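Side-chain contacts in cytosolic phospholipase A2 delta (Homo sapiens, PDB 5IZ5), which hydrolyses glycerophospholipids at the sn-2 position in a calcium-dependent way, with a preference for linoleic acid there: residues L94-E99 and E136-E141; L53-A58 and F82-Q87; Q350-L355 and Y791-S796. The protein carries 3 engineered substitutions. One frame throughout, in Å; residues are numbered along the deposited sequence.

Contact 1: residues L94-E99 and E136-E141; sequences LSIYDE and EELDVE
No flat group takes part where Leu-94 and Ile-96 meet Leu-138 and Val-140. The contact is made by branched aliphatic chains alone. Leu-138 is touched by both residues of 94-99. Its CD1 lies 4.1 Å from Leu-94 CB, and these two side chains cross at about a right angle. Its CG lies 4.1 Å from Ile-96 CD1. Here the two chains run past each other in opposite directions. Val-140 is met differently. Its CG2 comes tip to tip with Leu-94 CD2 at 3.9 Å. That methyl is shared, because Leu-138 CD1 also comes within 4.2 Å of Leu-94 CD2.

The contact belongs to the inside of the C2 beta sandwich. Strand 91-98 lies in the four-stranded sheet, and strand 137-146 lies in the sheet that faces it. The axes of the two short strand segments come within 9.9 Å, with 127° between their directions. They are joined by side-chain packing and share no backbone pairing. Leu-138 has CG turned roughly opposite its backbone N (chi1 -156°). Its second torsion, -147°, lies away from a staggered position, which places CD1 beside Leu-94. Strand 21-36 adds Ala-35 against Ile-96 and Val-30 against Val-140. Strand 91-98 ends at Asp-98, a predicted calcium ligand whose OD1 is hydrogen-bonded to N of Asp-48, another predicted ligand. Glu-137 and Asp-139 both form salt bridges with Arg-36.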
ATOM      1  N   LEU B  94     -22.845   9.895 -16.418  1.00 60.23           N
ATOM      2  CA  LEU B  94     -24.198  10.385 -16.632  1.00 62.44           C
ATOM      3  C   LEU B  94     -25.168   9.392 -15.999  1.00 64.14           C
ATOM      4  O   LEU B  94     -25.274   8.245 -16.442  1.00 62.68           O
ATOM      5  CB  LEU B  94     -24.488  10.553 -18.122  1.00 62.79           C
ATOM      6  CG  LEU B  94     -23.487  11.413 -18.902  1.00 64.32           C
ATOM      7  CD1 LEU B  94     -22.359  10.565 -19.472  1.00 67.30           C
ATOM      8  CD2 LEU B  94     -24.172  12.159 -20.031  1.00 64.29           C
ATOM      9  N   SER B  95     -25.851   9.836 -14.946  1.00 64.80           N
ATOM     10  CA  SER B  95     -26.776   8.991 -14.198  1.00 66.48           C
ATOM     11  C   SER B  95     -28.169   9.611 -14.183  1.00 69.51           C
ATOM     12  O   SER B  95     -28.312  10.813 -13.963  1.00 69.94           O
ATOM     13  CB  SER B  95     -26.284   8.814 -12.762  1.00 64.96           C
ATOM     14  OG  SER B  95     -25.027   8.165 -12.726  1.00 66.24           O
ATOM     15  N   ILE B  96     -29.192   8.791 -14.424  1.00 71.65           N
ATOM     16  CA  ILE B  96     -30.578   9.228 -14.288  1.00 70.81           C
ATOM     17  C   ILE B  96     -31.138   8.629 -13.009  1.00 70.36           C
ATOM     18  O   ILE B  96     -31.046   7.419 -12.790  1.00 70.52           O
ATOM     19  CB  ILE B  96     -31.462   8.796 -15.472  1.00 70.26           C
ATOM     20  CG1 ILE B  96     -30.808   9.205 -16.794  1.00 70.02           C
ATOM     21  CG2 ILE B  96     -32.852   9.414 -15.339  1.00 71.83           C
ATOM     22  CD1 ILE B  96     -31.542   8.731 -18.031  1.00 70.24           C
ATOM     23  N   TYR B  97     -31.696   9.488 -12.164  1.00 70.31           N
ATOM     24  CA  TYR B  97     -32.307   9.065 -10.912  1.00 70.91           C
ATOM     25  C   TYR B  97     -33.810   9.332 -10.949  1.00 73.42           C
ATOM     26  O   TYR B  97     -34.279  10.190 -11.700  1.00 71.10           O
ATOM     27  CB  TYR B  97     -31.669   9.810  -9.741  1.00 69.60           C
ATOM     28  CG  TYR B  97     -30.299   9.307  -9.354  1.00 69.61           C
ATOM     29  CD1 TYR B  97     -30.148   8.291  -8.412  1.00 69.13           C
ATOM     30  CD2 TYR B  97     -29.150   9.855  -9.919  1.00 68.39           C
ATOM     31  CE1 TYR B  97     -28.893   7.833  -8.048  1.00 68.63           C
ATOM     32  CE2 TYR B  97     -27.890   9.402  -9.563  1.00 67.39           C
ATOM     33  CZ  TYR B  97     -27.768   8.394  -8.628  1.00 69.17           C
ATOM     34  OH  TYR B  97     -26.520   7.942  -8.275  1.00 71.62           O
ATOM     35  N   ASP B  98     -34.551   8.589 -10.129  1.00 74.90           N
ATOM     36  CA  ASP B  98     -35.999   8.738 -10.004  1.00 76.93           C
ATOM     37  C   ASP B  98     -36.278   9.456  -8.688  1.00 76.42           C
ATOM     38  O   ASP B  98     -36.010   8.909  -7.617  1.00 76.42           O
ATOM     39  CB  ASP B  98     -36.666   7.359 -10.024  1.00 78.54           C
ATOM     40  CG  ASP B  98     -38.194   7.424  -9.948  1.00 80.20           C
ATOM     41  OD1 ASP B  98     -38.781   8.528  -9.939  1.00 76.64           O
ATOM     42  OD2 ASP B  98     -38.816   6.347  -9.904  1.00 83.64           O
ATOM     43  N   GLU B  99     -36.809  10.675  -8.766  1.00 75.38           N
ATOM     44  CA  GLU B  99     -37.004  11.489  -7.566  1.00 74.00           C
ATOM     45  C   GLU B  99     -38.150  10.983  -6.689  1.00 71.74           C
ATOM     46  O   GLU B  99     -39.259  10.748  -7.168  1.00 66.95           O
ATOM     47  CB  GLU B  99     -37.241  12.954  -7.926  1.00 74.86           C
ATOM     48  CG  GLU B  99     -37.227  13.872  -6.711  1.00 77.34           C
ATOM     49  CD  GLU B  99     -37.283  15.337  -7.091  1.00 77.88           C
ATOM     50  OE1 GLU B  99     -38.395  15.854  -7.315  1.00 78.93           O
ATOM     51  OE2 GLU B  99     -36.211  15.971  -7.168  1.00 79.98           O
ATOM     52  N   GLU B 136     -33.498   1.109 -22.555  1.00105.03           N
ATOM     53  CA  GLU B 136     -33.399   2.483 -22.044  1.00102.55           C
ATOM     54  C   GLU B 136     -32.351   3.256 -22.870  1.00 98.27           C
ATOM     55  O   GLU B 136     -31.293   2.713 -23.180  1.00 96.70           O
ATOM     56  CB  GLU B 136     -33.039   2.463 -20.537  1.00103.64           C
ATOM     57  CG  GLU B 136     -33.364   1.151 -19.814  1.00103.56           C
ATOM     58  CD  GLU B 136     -33.660   1.287 -18.330  1.00104.47           C
ATOM     59  OE1 GLU B 136     -33.600   2.417 -17.788  1.00105.31           O
ATOM     60  OE2 GLU B 136     -33.969   0.238 -17.703  1.00102.71           O
ATOM     61  N   GLU B 137     -32.654   4.497 -23.262  1.00 94.08           N
ATOM     62  CA  GLU B 137     -31.721   5.305 -24.069  1.00 93.42           C
ATOM     63  C   GLU B 137     -31.615   6.748 -23.592  1.00 91.56           C
ATOM     64  O   GLU B 137     -32.609   7.331 -23.167  1.00 90.99           O
ATOM     65  CB  GLU B 137     -32.137   5.306 -25.543  1.00 94.82           C
ATOM     66  CG  GLU B 137     -32.123   3.931 -26.187  1.00 96.80           C
ATOM     67  CD  GLU B 137     -32.418   3.956 -27.678  1.00 96.76           C
ATOM     68  OE1 GLU B 137     -32.690   5.042 -28.238  1.00 96.62           O
ATOM     69  OE2 GLU B 137     -32.375   2.873 -28.295  1.00 95.69           O
ATOM     70  N   LEU B 138     -30.407   7.313 -23.689  1.00 90.00           N
ATOM     71  CA  LEU B 138     -30.135   8.706 -23.321  1.00 89.25           C
ATOM     72  C   LEU B 138     -29.461   9.432 -24.492  1.00 90.08           C
ATOM     73  O   LEU B 138     -28.390   9.021 -24.946  1.00 89.00           O
ATOM     74  CB  LEU B 138     -29.207   8.757 -22.099  1.00 88.48           C
ATOM     75  CG  LEU B 138     -29.184   9.982 -21.162  1.00 87.16           C
ATOM     76  CD1 LEU B 138     -27.785  10.192 -20.595  1.00 87.06           C
ATOM     77  CD2 LEU B 138     -29.668  11.272 -21.805  1.00 86.14           C
ATOM     78  N   ASP B 139     -30.080  10.511 -24.969  1.00 91.25           N
ATOM     79  CA  ASP B 139     -29.496  11.332 -26.039  1.00 90.88           C
ATOM     80  C   ASP B 139     -28.742  12.525 -25.471  1.00 88.87           C
ATOM     81  O   ASP B 139     -29.299  13.315 -24.707  1.00 87.33           O
ATOM     82  CB  ASP B 139     -30.574  11.841 -26.996  1.00 92.68           C
ATOM     83  CG  ASP B 139     -31.109  10.758 -27.907  1.00 93.86           C
ATOM     84  OD1 ASP B 139     -30.563   9.630 -27.911  1.00 93.28           O
ATOM     85  OD2 ASP B 139     -32.087  11.045 -28.626  1.00 96.82           O
ATOM     86  N   VAL B 140     -27.477  12.647 -25.860  1.00 88.03           N
ATOM     87  CA  VAL B 140     -26.611  13.733 -25.409  1.00 85.70           C
ATOM     88  C   VAL B 140     -25.804  14.249 -26.593  1.00 83.57           C
ATOM     89  O   VAL B 140     -25.494  13.488 -27.513  1.00 84.61           O
ATOM     90  CB  VAL B 140     -25.628  13.248 -24.319  1.00 85.32           C
ATOM     91  CG1 VAL B 140     -24.846  14.416 -23.727  1.00 85.49           C
ATOM     92  CG2 VAL B 140     -26.370  12.498 -23.219  1.00 85.01           C
ATOM     93  N   GLU B 141     -25.462  15.534 -26.570  1.00 83.46           N
ATOM     94  CA  GLU B 141     -24.505  16.079 -27.542  1.00 84.95           C
ATOM     95  C   GLU B 141     -23.332  16.779 -26.879  1.00 82.71           C
ATOM     96  O   GLU B 141     -23.490  17.470 -25.868  1.00 81.87           O
ATOM     97  CB  GLU B 141     -25.155  16.949 -28.618  1.00 87.61           C
ATOM     98  CG  GLU B 141     -26.473  17.616 -28.282  1.00 90.13           C
ATOM     99  CD  GLU B 141     -27.105  18.290 -29.490  1.00 91.27           C
ATOM    100  OE1 GLU B 141     -26.651  18.050 -30.630  1.00 88.21           O
ATOM    101  OE2 GLU B 141     -28.062  19.069 -29.301  1.00 92.71           O
TER

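Contact 2: residues L53-A58 and F82-Q87; sequences LQLSTA and FLIQSQ
The two sheets of the C2 sandwich face each other here, through Leu-53 and Leu-55 on one side and Phe-82 and Ile-84 on the other. The axes of the strand segments pass 10.1 Å apart, with 28° between their directions. Phe-82 gives the only ring. Leu-53 CB lies at its edge, near the ring plane, 4.3 Å from Phe-82 CZ. Leu-55 approaches the ring obliquely, with CB 3.9 Å from Phe-82 CE1. The Leu-55 and Phe-82 side chains pass in opposite directions. Leu-55 CG stands opposite the backbone N (chi1 -172°), and CD2 then also reaches Ile-84 CD1, at a tight 3.5 Å. All four residues are buried.

Segment 53-58 turns just after this packing. A type I turn runs from Leu-55 to Ala-58, closed by Ala-58 N to Leu-55 O at 2.9 Å. In segment 82-87, Gln-85 OE1 accepts Gln-87 N at 3.1 Å, in the carbonyl plane and on a lone pair.

On strand 91-98, Leu-92 touches both Leu-55 and Phe-82. Phe-63 of strand 62-64 meets the Phe-82 ring edge-to-face, and Leu-28 of strand 21-36 packs on Ile-84.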
ATOM      1  N   LEU B  53     -24.653  14.844 -13.742  1.00 59.60           N
ATOM      2  CA  LEU B  53     -23.378  14.777 -14.451  1.00 58.53           C
ATOM      3  C   LEU B  53     -22.236  14.968 -13.468  1.00 56.82           C
ATOM      4  O   LEU B  53     -22.205  15.946 -12.713  1.00 55.75           O
ATOM      5  CB  LEU B  53     -23.267  15.849 -15.532  1.00 58.49           C
ATOM      6  CG  LEU B  53     -24.390  15.989 -16.555  1.00 62.15           C
ATOM      7  CD1 LEU B  53     -24.000  17.039 -17.584  1.00 63.88           C
ATOM      8  CD2 LEU B  53     -24.694  14.670 -17.243  1.00 64.18           C
ATOM      9  N   GLN B  54     -21.302  14.025 -13.484  1.00 55.31           N
ATOM     10  CA  GLN B  54     -20.087  14.112 -12.697  1.00 54.74           C
ATOM     11  C   GLN B  54     -18.917  13.804 -13.608  1.00 52.69           C
ATOM     12  O   GLN B  54     -19.006  12.940 -14.470  1.00 52.70           O
ATOM     13  CB  GLN B  54     -20.113  13.099 -11.561  1.00 55.99           C
ATOM     14  CG  GLN B  54     -21.230  13.300 -10.560  1.00 57.92           C
ATOM     15  CD  GLN B  54     -21.425  12.050  -9.733  1.00 59.13           C
ATOM     16  OE1 GLN B  54     -21.857  11.023 -10.260  1.00 59.09           O
ATOM     17  NE2 GLN B  54     -21.086  12.110  -8.458  1.00 58.80           N
ATOM     18  N   LEU B  55     -17.815  14.503 -13.395  1.00 51.53           N
ATOM     19  CA  LEU B  55     -16.590  14.262 -14.131  1.00 50.20           C
ATOM     20  C   LEU B  55     -15.573  13.731 -13.145  1.00 47.21           C
ATOM     21  O   LEU B  55     -15.382  14.311 -12.081  1.00 46.98           O
ATOM     22  CB  LEU B  55     -16.088  15.555 -14.773  1.00 50.79           C
ATOM     23  CG  LEU B  55     -14.915  15.445 -15.747  1.00 52.67           C
ATOM     24  CD1 LEU B  55     -15.299  14.669 -16.999  1.00 53.48           C
ATOM     25  CD2 LEU B  55     -14.400  16.826 -16.119  1.00 53.80           C
ATOM     26  N   SER B  56     -14.922  12.628 -13.503  1.00 46.69           N
ATOM     27  CA  SER B  56     -13.975  11.951 -12.616  1.00 45.14           C
ATOM     28  C   SER B  56     -12.855  12.871 -12.115  1.00 43.48           C
ATOM     29  O   SER B  56     -12.329  12.670 -11.026  1.00 45.51           O
ATOM     30  CB  SER B  56     -13.381  10.726 -13.324  1.00 44.11           C
ATOM     31  OG  SER B  56     -12.705  11.100 -14.513  1.00 42.89           O
ATOM     32  N   THR B  57     -12.502  13.871 -12.917  1.00 43.23           N
ATOM     33  CA  THR B  57     -11.418  14.809 -12.610  1.00 44.32           C
ATOM     34  C   THR B  57     -11.914  16.164 -12.043  1.00 44.58           C
ATOM     35  O   THR B  57     -11.149  17.130 -11.931  1.00 41.35           O
ATOM     36  CB  THR B  57     -10.566  15.058 -13.874  1.00 44.34           C
ATOM     37  OG1 THR B  57     -11.416  15.467 -14.945  1.00 42.56           O
ATOM     38  CG2 THR B  57      -9.833  13.777 -14.284  1.00 44.10           C
ATOM     39  N   ALA B  58     -13.195  16.225 -11.692  1.00 45.74           N
ATOM     40  CA  ALA B  58     -13.768  17.376 -10.997  1.00 46.72           C
ATOM     41  C   ALA B  58     -14.639  16.881  -9.832  1.00 46.58           C
ATOM     42  O   ALA B  58     -15.862  17.078  -9.813  1.00 44.75           O
ATOM     43  CB  ALA B  58     -14.588  18.209 -11.957  1.00 45.98           C
ATOM     44  N   PHE B  82     -17.853  22.259 -18.832  1.00 72.37           N
ATOM     45  CA  PHE B  82     -16.664  21.871 -18.075  1.00 68.67           C
ATOM     46  C   PHE B  82     -15.386  22.413 -18.721  1.00 65.17           C
ATOM     47  O   PHE B  82     -15.288  22.483 -19.943  1.00 66.10           O
ATOM     48  CB  PHE B  82     -16.525  20.346 -18.075  1.00 68.38           C
ATOM     49  CG  PHE B  82     -17.637  19.603 -17.364  1.00 70.27           C
ATOM     50  CD1 PHE B  82     -17.522  19.285 -16.020  1.00 70.90           C
ATOM     51  CD2 PHE B  82     -18.765  19.163 -18.049  1.00 70.94           C
ATOM     52  CE1 PHE B  82     -18.516  18.575 -15.362  1.00 72.11           C
ATOM     53  CE2 PHE B  82     -19.772  18.449 -17.396  1.00 71.93           C
ATOM     54  CZ  PHE B  82     -19.644  18.153 -16.049  1.00 72.08           C
ATOM     55  N   LEU B  83     -14.392  22.758 -17.909  1.00 62.21           N
ATOM     56  CA  LEU B  83     -13.028  22.934 -18.412  1.00 59.51           C
ATOM     57  C   LEU B  83     -12.318  21.571 -18.389  1.00 59.45           C
ATOM     58  O   LEU B  83     -12.282  20.900 -17.358  1.00 57.42           O
ATOM     59  CB  LEU B  83     -12.264  23.987 -17.602  1.00 59.86           C
ATOM     60  CG  LEU B  83     -11.349  24.907 -18.445  1.00 61.45           C
ATOM     61  CD1 LEU B  83     -12.122  25.619 -19.553  1.00 60.82           C
ATOM     62  CD2 LEU B  83     -10.628  25.938 -17.585  1.00 61.18           C
ATOM     63  N   ILE B  84     -11.779  21.167 -19.541  1.00 58.38           N
ATOM     64  CA  ILE B  84     -11.191  19.842 -19.737  1.00 56.62           C
ATOM     65  C   ILE B  84      -9.686  19.933 -20.027  1.00 55.84           C
ATOM     66  O   ILE B  84      -9.259  20.634 -20.948  1.00 56.56           O
ATOM     67  CB  ILE B  84     -11.893  19.121 -20.914  1.00 58.14           C
ATOM     68  CG1 ILE B  84     -13.379  18.870 -20.593  1.00 58.56           C
ATOM     69  CG2 ILE B  84     -11.184  17.820 -21.280  1.00 57.80           C
ATOM     70  CD1 ILE B  84     -13.643  18.052 -19.345  1.00 58.23           C
ATOM     71  N   GLN B  85      -8.893  19.222 -19.231  1.00 52.21           N
ATOM     72  CA  GLN B  85      -7.448  19.087 -19.449  1.00 50.67           C
ATOM     73  C   GLN B  85      -7.196  17.845 -20.295  1.00 51.15           C
ATOM     74  O   GLN B  85      -7.450  16.723 -19.862  1.00 51.15           O
ATOM     75  CB  GLN B  85      -6.715  18.997 -18.105  1.00 50.55           C
ATOM     76  CG  GLN B  85      -5.222  18.721 -18.161  1.00 50.20           C
ATOM     77  CD  GLN B  85      -4.484  19.617 -19.132  1.00 50.92           C
ATOM     78  OE1 GLN B  85      -4.072  19.176 -20.201  1.00 48.86           O
ATOM     79  NE2 GLN B  85      -4.312  20.880 -18.764  1.00 50.38           N
ATOM     80  N   SER B  86      -6.699  18.054 -21.510  1.00 50.85           N
ATOM     81  CA  SER B  86      -6.496  16.964 -22.473  1.00 51.50           C
ATOM     82  C   SER B  86      -5.468  15.918 -22.021  1.00 49.31           C
ATOM     83  O   SER B  86      -5.517  14.776 -22.458  1.00 50.03           O
ATOM     84  CB  SER B  86      -6.070  17.534 -23.833  1.00 52.72           C
ATOM     85  OG  SER B  86      -4.831  18.226 -23.734  1.00 52.02           O
ATOM     86  N   GLN B  87      -4.545  16.309 -21.148  1.00 49.10           N
ATOM     87  CA  GLN B  87      -3.483  15.415 -20.677  1.00 48.92           C
ATOM     88  C   GLN B  87      -3.884  14.438 -19.559  1.00 46.83           C
ATOM     89  O   GLN B  87      -3.067  13.583 -19.158  1.00 48.20           O
ATOM     90  CB  GLN B  87      -2.301  16.240 -20.189  1.00 50.72           C
ATOM     91  CG  GLN B  87      -1.561  17.013 -21.262  1.00 52.70           C
ATOM     92  CD  GLN B  87      -1.187  16.161 -22.462  1.00 54.31           C
ATOM     93  OE1 GLN B  87      -1.968  16.056 -23.403  1.00 56.19           O
ATOM     94  NE2 GLN B  87      -0.007  15.546 -22.437  1.00 56.08           N
TER

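Contact 3: residues Q350-L355 and Y791-S796; sequences QKLGLL and YNVQTS
Gln-794 reaches across to Lys-351 and Leu-352, and it crosses both side chains at a slant. Its chain is extended beyond CG. The amide NE2 lies against the methylene chain of Lys-351, 3.2 Å from CD and 3.7 Å from CB of that lysine. This is a close contact with carbon and not a polar bond. The lysine chain is also extended beyond CG, and its amino group runs on past the amide. Lys-351 NZ forms a long, weak ion pair with Asp-790. Lower on the glutamine, CG is 4.0 Å from Leu-352 CD2. Leu-352 CG stands beside the backbone N (chi1 -61°). Its other methyl, CD1, lies over the backbone at Val-793 and Gln-794, with Val-793 CG1 4.3 Å from Leu-352 CD1.

The contact joins two helix ends in the alpha/beta hydrolase part of the chain. Helix 335-351 begins at the substrate-binding Gly-335, and the contact is at its far end, away from the annotated sites. This end closes in a Schellman motif, with Gly-353 at positive phi and its N bonded to Gln-350 O at 2.8 Å. Helix 779-794 stops just before helix 797-810. Lys-351 is exposed, whereas Val-793 is buried and also packs on His-345, Ala-348 and Leu-349 of helix 335-351. Leu-352 is further covered by Gln-797. Ser-796 sits at the N-cap position of helix 797-810, but its side chain does not cap it. The hydroxyl OG instead donates back to Asn-792 O at 2.6 Å, with a C=O...OG angle of 170°.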
ATOM      1  N   GLN B 350      26.578 -14.048   7.476  1.00 48.41           N
ATOM      2  CA  GLN B 350      27.549 -13.257   8.224  1.00 49.66           C
ATOM      3  C   GLN B 350      28.839 -14.050   8.418  1.00 51.52           C
ATOM      4  O   GLN B 350      29.920 -13.574   8.080  1.00 52.23           O
ATOM      5  CB  GLN B 350      26.988 -12.831   9.583  1.00 48.38           C
ATOM      6  CG  GLN B 350      27.847 -11.796  10.292  1.00 48.11           C
ATOM      7  CD  GLN B 350      27.250 -11.334  11.611  1.00 46.57           C
ATOM      8  OE1 GLN B 350      26.898 -12.147  12.464  1.00 46.28           O
ATOM      9  NE2 GLN B 350      27.137 -10.022  11.785  1.00 46.06           N
ATOM     10  N   LYS B 351      28.709 -15.262   8.947  1.00 52.45           N
ATOM     11  CA  LYS B 351      29.856 -16.135   9.192  1.00 53.16           C
ATOM     12  C   LYS B 351      30.657 -16.410   7.923  1.00 52.19           C
ATOM     13  O   LYS B 351      31.879 -16.447   7.965  1.00 55.26           O
ATOM     14  CB  LYS B 351      29.399 -17.454   9.806  1.00 54.40           C
ATOM     15  CG  LYS B 351      28.980 -17.340  11.260  1.00 56.90           C
ATOM     16  CD  LYS B 351      28.486 -18.683  11.766  1.00 59.83           C
ATOM     17  CE  LYS B 351      28.111 -18.648  13.235  1.00 62.39           C
ATOM     18  NZ  LYS B 351      27.514 -19.943  13.659  1.00 64.26           N
ATOM     19  N   LEU B 352      29.968 -16.584   6.799  1.00 51.00           N
ATOM     20  CA  LEU B 352      30.625 -16.787   5.513  1.00 49.36           C
ATOM     21  C   LEU B 352      31.203 -15.507   4.918  1.00 49.33           C
ATOM     22  O   LEU B 352      31.847 -15.553   3.870  1.00 50.17           O
ATOM     23  CB  LEU B 352      29.645 -17.388   4.504  1.00 50.55           C
ATOM     24  CG  LEU B 352      29.041 -18.758   4.813  1.00 50.60           C
ATOM     25  CD1 LEU B 352      28.109 -19.152   3.675  1.00 51.39           C
ATOM     26  CD2 LEU B 352      30.111 -19.818   5.019  1.00 50.83           C
ATOM     27  N   GLY B 353      30.964 -14.367   5.564  1.00 49.79           N
ATOM     28  CA  GLY B 353      31.404 -13.076   5.046  1.00 47.80           C
ATOM     29  C   GLY B 353      30.661 -12.647   3.798  1.00 48.17           C
ATOM     30  O   GLY B 353      31.148 -11.804   3.055  1.00 50.88           O
ATOM     31  N   LEU B 354      29.476 -13.209   3.561  1.00 47.50           N
ATOM     32  CA  LEU B 354      28.717 -12.909   2.346  1.00 46.36           C
ATOM     33  C   LEU B 354      27.568 -11.919   2.564  1.00 45.82           C
ATOM     34  O   LEU B 354      27.000 -11.408   1.596  1.00 45.59           O
ATOM     35  CB  LEU B 354      28.195 -14.203   1.721  1.00 46.91           C
ATOM     36  CG  LEU B 354      29.279 -15.204   1.310  1.00 45.85           C
ATOM     37  CD1 LEU B 354      28.639 -16.488   0.821  1.00 47.14           C
ATOM     38  CD2 LEU B 354      30.188 -14.636   0.234  1.00 45.47           C
ATOM     39  N   LEU B 355      27.241 -11.634   3.822  1.00 45.06           N
ATOM     40  CA  LEU B 355      26.218 -10.635   4.131  1.00 46.65           C
ATOM     41  C   LEU B 355      26.626  -9.259   3.597  1.00 47.37           C
ATOM     42  O   LEU B 355      25.783  -8.516   3.087  1.00 48.23           O
ATOM     43  CB  LEU B 355      25.959 -10.579   5.640  1.00 46.57           C
ATOM     44  CG  LEU B 355      24.750  -9.778   6.142  1.00 47.51           C
ATOM     45  CD1 LEU B 355      23.467 -10.149   5.411  1.00 47.22           C
ATOM     46  CD2 LEU B 355      24.574  -9.979   7.640  1.00 46.46           C
ATOM     47  N   TYR B 791      22.924 -23.965   9.047  1.00 52.27           N
ATOM     48  CA  TYR B 791      23.615 -25.068   8.391  1.00 54.84           C
ATOM     49  C   TYR B 791      23.319 -25.129   6.893  1.00 53.32           C
ATOM     50  O   TYR B 791      24.240 -25.226   6.082  1.00 53.03           O
ATOM     51  CB  TYR B 791      23.234 -26.391   9.053  1.00 56.65           C
ATOM     52  CG  TYR B 791      23.764 -27.597   8.328  1.00 58.92           C
ATOM     53  CD1 TYR B 791      25.000 -28.147   8.656  1.00 60.44           C
ATOM     54  CD2 TYR B 791      23.028 -28.190   7.316  1.00 57.95           C
ATOM     55  CE1 TYR B 791      25.487 -29.257   7.988  1.00 60.58           C
ATOM     56  CE2 TYR B 791      23.504 -29.293   6.646  1.00 60.57           C
ATOM     57  CZ  TYR B 791      24.734 -29.826   6.983  1.00 60.72           C
ATOM     58  OH  TYR B 791      25.211 -30.931   6.315  1.00 60.16           O
ATOM     59  N   ASN B 792      22.037 -25.075   6.535  1.00 53.17           N
ATOM     60  CA  ASN B 792      21.614 -25.171   5.132  1.00 54.02           C
ATOM     61  C   ASN B 792      22.255 -24.139   4.223  1.00 53.64           C
ATOM     62  O   ASN B 792      22.501 -24.409   3.050  1.00 54.05           O
ATOM     63  CB  ASN B 792      20.094 -25.057   5.004  1.00 55.02           C
ATOM     64  CG  ASN B 792      19.375 -26.296   5.481  1.00 57.65           C
ATOM     65  OD1 ASN B 792      19.998 -27.255   5.939  1.00 60.67           O
ATOM     66  ND2 ASN B 792      18.056 -26.290   5.365  1.00 56.55           N
ATOM     67  N   VAL B 793      22.516 -22.952   4.754  1.00 52.38           N
ATOM     68  CA  VAL B 793      23.200 -21.926   3.979  1.00 52.43           C
ATOM     69  C   VAL B 793      24.713 -22.178   3.963  1.00 51.48           C
ATOM     70  O   VAL B 793      25.339 -22.094   2.910  1.00 47.92           O
ATOM     71  CB  VAL B 793      22.858 -20.512   4.493  1.00 51.74           C
ATOM     72  CG1 VAL B 793      23.810 -19.469   3.921  1.00 50.72           C
ATOM     73  CG2 VAL B 793      21.422 -20.169   4.124  1.00 53.10           C
ATOM     74  N   GLN B 794      25.292 -22.493   5.119  1.00 54.00           N
ATOM     75  CA  GLN B 794      26.734 -22.772   5.192  1.00 58.48           C
ATOM     76  C   GLN B 794      27.152 -23.919   4.272  1.00 57.74           C
ATOM     77  O   GLN B 794      28.103 -23.795   3.509  1.00 58.30           O
ATOM     78  CB  GLN B 794      27.177 -23.044   6.630  1.00 59.80           C
ATOM     79  CG  GLN B 794      27.483 -21.771   7.398  1.00 63.61           C
ATOM     80  CD  GLN B 794      27.847 -22.025   8.846  1.00 66.59           C
ATOM     81  OE1 GLN B 794      27.782 -23.155   9.328  1.00 72.92           O
ATOM     82  NE2 GLN B 794      28.228 -20.970   9.550  1.00 66.40           N
ATOM     83  N   THR B 795      26.410 -25.019   4.317  1.00 56.80           N
ATOM     84  CA  THR B 795      26.675 -26.149   3.424  1.00 56.39           C
ATOM     85  C   THR B 795      26.509 -25.814   1.936  1.00 54.25           C
ATOM     86  O   THR B 795      26.931 -26.587   1.089  1.00 54.79           O
ATOM     87  CB  THR B 795      25.775 -27.344   3.750  1.00 58.18           C
ATOM     88  OG1 THR B 795      26.383 -28.545   3.251  1.00 59.70           O
ATOM     89  CG2 THR B 795      24.420 -27.159   3.116  1.00 58.39           C
ATOM     90  N   SER B 796      25.863 -24.694   1.619  1.00 51.79           N
ATOM     91  CA  SER B 796      25.677 -24.270   0.232  1.00 49.72           C
ATOM     92  C   SER B 796      26.684 -23.201  -0.179  1.00 47.65           C
ATOM     93  O   SER B 796      26.543 -22.590  -1.242  1.00 46.23           O
ATOM     94  CB  SER B 796      24.260 -23.722   0.047  1.00 51.44           C
ATOM     95  OG  SER B 796      23.302 -24.622   0.556  1.00 51.52           O
TER

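Contacts 1 and 2 lie in the same C2 sandwich, with centres 19 Å apart. Each joins the four-stranded sheet to the sheet facing it. They meet directly, Leu-94 CD2 lying 3.8 Å from Leu-53 CD2, on neighbouring strands 91-98 and 49-55. Both are buried and apolar. Contact 1 is purely aliphatic, nearer the predicted calcium ligands, while contact 2 adds an aromatic ring and lies away from the annotated sites. Contact 3 belongs to the PLA2c range, on the opposite side of the chain's centre, its centre 68 Å from that of contact 1. It joins helix ends, is only partly buried, and mixes leucine packing with amide and lysine chains.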